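Local structure of aldehyde reductase YahK (Escherichia coli, 1UUF) at residues V50-A55 and Q151-H156. The protein catalyses the NADPH-dependent reduction of a wide range of aldehydes to the corresponding primary alcohols, as a zinc-containing member of the alcohol dehydrogenase family. Sequence-based numbering, arbitrary orientation.
Sequences VKIEIA and QQIVVH
Two antiparallel strands of the GroES-like catalytic domain pair here, V50 and I52 of strand 49-58 bonding reciprocally with V155 and I153 of strand 152-156. V50 N gives to V155 O at 2.8 Å, and V155 N returns to V50 O. I52 N meets I153 O at 2.9 Å, almost in line with the carbonyl (C=O...N 174°), whereas I153 N reaches I52 O in that carbonyl's plane. The pairing runs one residue before the start of strand 152-156: I54 N bonds to Q151 O at 2.9 Å, from above the carbonyl plane. On the face carrying V50, I52, I153 and V155, CG2 of I153 lies 4.0 Å from I52 CB and 3.9 Å from I54 CD1. That branch sits between the backbone N and carbonyl carbon of I153, CG1 being anti to N (chi1 -170°). V104 and V106 of strand 103-106 cover I52, and V106 also meets V155. The face carrying K51, E53, Q152 and V154 is more polar. The extended K51 chain crosses Q152 obliquely, its CE against the amide end, while the E53 chain bends at chi2 (67°), which turns CD toward Q152; OE1 lies 3.5 Å from Q152 CG. An alanine in place of Q152 removes CG and the amide, and would probably open a gap beside K51 CE and E53 OE1, leaving the lysine chain freer to turn. Strand 84-91 bonds to the other edge of 50-55, through V89 and A90 to K51 and R87 to E53, placing this pair within the mixed beta sheet of the GroES-like fold characteristic of zinc-dependent alcohol dehydrogenases.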
loop_
_atom_site.group_PDB
_atom_site.type_symbol
_atom_site.label_atom_id
_atom_site.label_comp_id
_atom_site.label_asym_id
_atom_site.label_seq_id
_atom_site.Cartn_x
_atom_site.Cartn_y
_atom_site.Cartn_z
ATOM N N VAL A 50 -1.741 10.118 -36.902
ATOM C CA VAL A 50 -1.400 11.533 -36.878
ATOM C C VAL A 50 0.103 11.615 -37.123
ATOM O O VAL A 50 0.888 10.992 -36.399
ATOM C CB VAL A 50 -1.704 12.171 -35.498
ATOM C CG1 VAL A 50 -1.337 13.653 -35.512
ATOM C CG2 VAL A 50 -3.170 11.985 -35.146
ATOM N N LYS A 51 0.500 12.356 -38.154
ATOM C CA LYS A 51 1.914 12.529 -38.479
ATOM C C LYS A 51 2.351 13.817 -37.799
ATOM O O LYS A 51 1.798 14.881 -38.066
ATOM C CB LYS A 51 2.107 12.641 -39.990
ATOM C CG LYS A 51 3.548 12.866 -40.413
ATOM C CD LYS A 51 3.652 12.953 -41.929
ATOM C CE LYS A 51 5.082 13.176 -42.371
ATOM N NZ LYS A 51 5.186 13.197 -43.855
ATOM N N ILE A 52 3.358 13.713 -36.940
ATOM C CA ILE A 52 3.838 14.846 -36.158
ATOM C C ILE A 52 5.274 15.271 -36.427
ATOM O O ILE A 52 6.182 14.439 -36.442
ATOM C CB ILE A 52 3.726 14.510 -34.653
ATOM C CG1 ILE A 52 2.281 14.141 -34.315
ATOM C CG2 ILE A 52 4.203 15.682 -33.806
ATOM C CD1 ILE A 52 2.116 13.540 -32.935
ATOM N N GLU A 53 5.470 16.571 -36.631
ATOM C CA GLU A 53 6.799 17.134 -36.834
ATOM C C GLU A 53 7.222 17.496 -35.414
ATOM O O GLU A 53 6.676 18.424 -34.814
ATOM C CB GLU A 53 6.722 18.395 -37.695
ATOM C CG GLU A 53 8.070 18.984 -38.073
ATOM C CD GLU A 53 8.862 18.081 -39.002
ATOM O OE1 GLU A 53 8.271 17.557 -39.969
ATOM O OE2 GLU A 53 10.077 17.903 -38.772
ATOM N N ILE A 54 8.176 16.752 -34.869
ATOM C CA ILE A 54 8.625 16.984 -33.502
ATOM C C ILE A 54 9.432 18.261 -33.321
ATOM O O ILE A 54 10.429 18.491 -34.007
ATOM C CB ILE A 54 9.442 15.781 -32.989
ATOM C CG1 ILE A 54 8.592 14.510 -33.075
ATOM C CG2 ILE A 54 9.874 16.014 -31.547
ATOM C CD1 ILE A 54 9.300 13.259 -32.588
ATOM N N ALA A 55 8.989 19.098 -32.387
ATOM C CA ALA A 55 9.676 20.351 -32.114
ATOM C C ALA A 55 10.655 20.169 -30.965
ATOM O O ALA A 55 11.809 20.595 -31.050
ATOM C CB ALA A 55 8.664 21.442 -31.776
ATOM N N GLN A 151 13.051 13.559 -35.881
ATOM C CA GLN A 151 12.359 14.674 -36.520
ATOM C C GLN A 151 10.852 14.508 -36.642
ATOM O O GLN A 151 10.117 15.495 -36.630
ATOM C CB GLN A 151 12.921 14.915 -37.922
ATOM C CG GLN A 151 14.388 15.269 -37.980
ATOM C CD GLN A 151 14.840 15.536 -39.401
ATOM O OE1 GLN A 151 14.702 14.682 -40.278
ATOM N NE2 GLN A 151 15.372 16.727 -39.637
ATOM N N GLN A 152 10.398 13.265 -36.786
ATOM C CA GLN A 152 8.974 12.981 -36.945
ATOM C C GLN A 152 8.558 11.678 -36.275
ATOM O O GLN A 152 9.383 10.807 -36.012
ATOM C CB GLN A 152 8.616 12.893 -38.437
ATOM C CG GLN A 152 8.690 14.210 -39.198
ATOM C CD GLN A 152 8.411 14.051 -40.688
ATOM O OE1 GLN A 152 8.276 15.039 -41.412
ATOM N NE2 GLN A 152 8.333 12.807 -41.152
ATOM N N ILE A 153 7.264 11.559 -35.995
ATOM C CA ILE A 153 6.717 10.348 -35.398
ATOM C C ILE A 153 5.272 10.244 -35.877
ATOM O O ILE A 153 4.631 11.260 -36.144
ATOM C CB ILE A 153 6.798 10.388 -33.842
ATOM C CG1 ILE A 153 6.458 9.008 -33.261
ATOM C CG2 ILE A 153 5.861 11.459 -33.292
ATOM C CD1 ILE A 153 6.777 8.866 -31.773
ATOM N N VAL A 154 4.779 9.017 -36.035
ATOM C CA VAL A 154 3.411 8.784 -36.487
ATOM C C VAL A 154 2.715 7.961 -35.411
ATOM O O VAL A 154 3.162 6.867 -35.067
ATOM C CB VAL A 154 3.391 8.020 -37.834
ATOM C CG1 VAL A 154 1.955 7.780 -38.279
ATOM C CG2 VAL A 154 4.144 8.817 -38.886
ATOM N N VAL A 155 1.619 8.493 -34.881
ATOM C CA VAL A 155 0.903 7.835 -33.795
ATOM C C VAL A 155 -0.608 7.814 -33.997
ATOM O O VAL A 155 -1.187 8.770 -34.517
ATOM C CB VAL A 155 1.194 8.565 -32.455
ATOM C CG1 VAL A 155 0.561 7.815 -31.282
ATOM C CG2 VAL A 155 2.697 8.712 -32.258
ATOM N N HIS A 156 -1.231 6.714 -33.580
ATOM C CA HIS A 156 -2.683 6.545 -33.655
ATOM C C HIS A 156 -3.253 7.704 -32.831
ATOM O O HIS A 156 -2.787 7.951 -31.720
ATOM C CB HIS A 156 -3.057 5.194 -33.036
ATOM C CG HIS A 156 -4.520 4.878 -33.083
ATOM N ND1 HIS A 156 -5.463 5.600 -32.382
ATOM C CD2 HIS A 156 -5.199 3.898 -33.725
ATOM C CE1 HIS A 156 -6.658 5.078 -32.589
ATOM N NE2 HIS A 156 -6.526 4.043 -33.400
#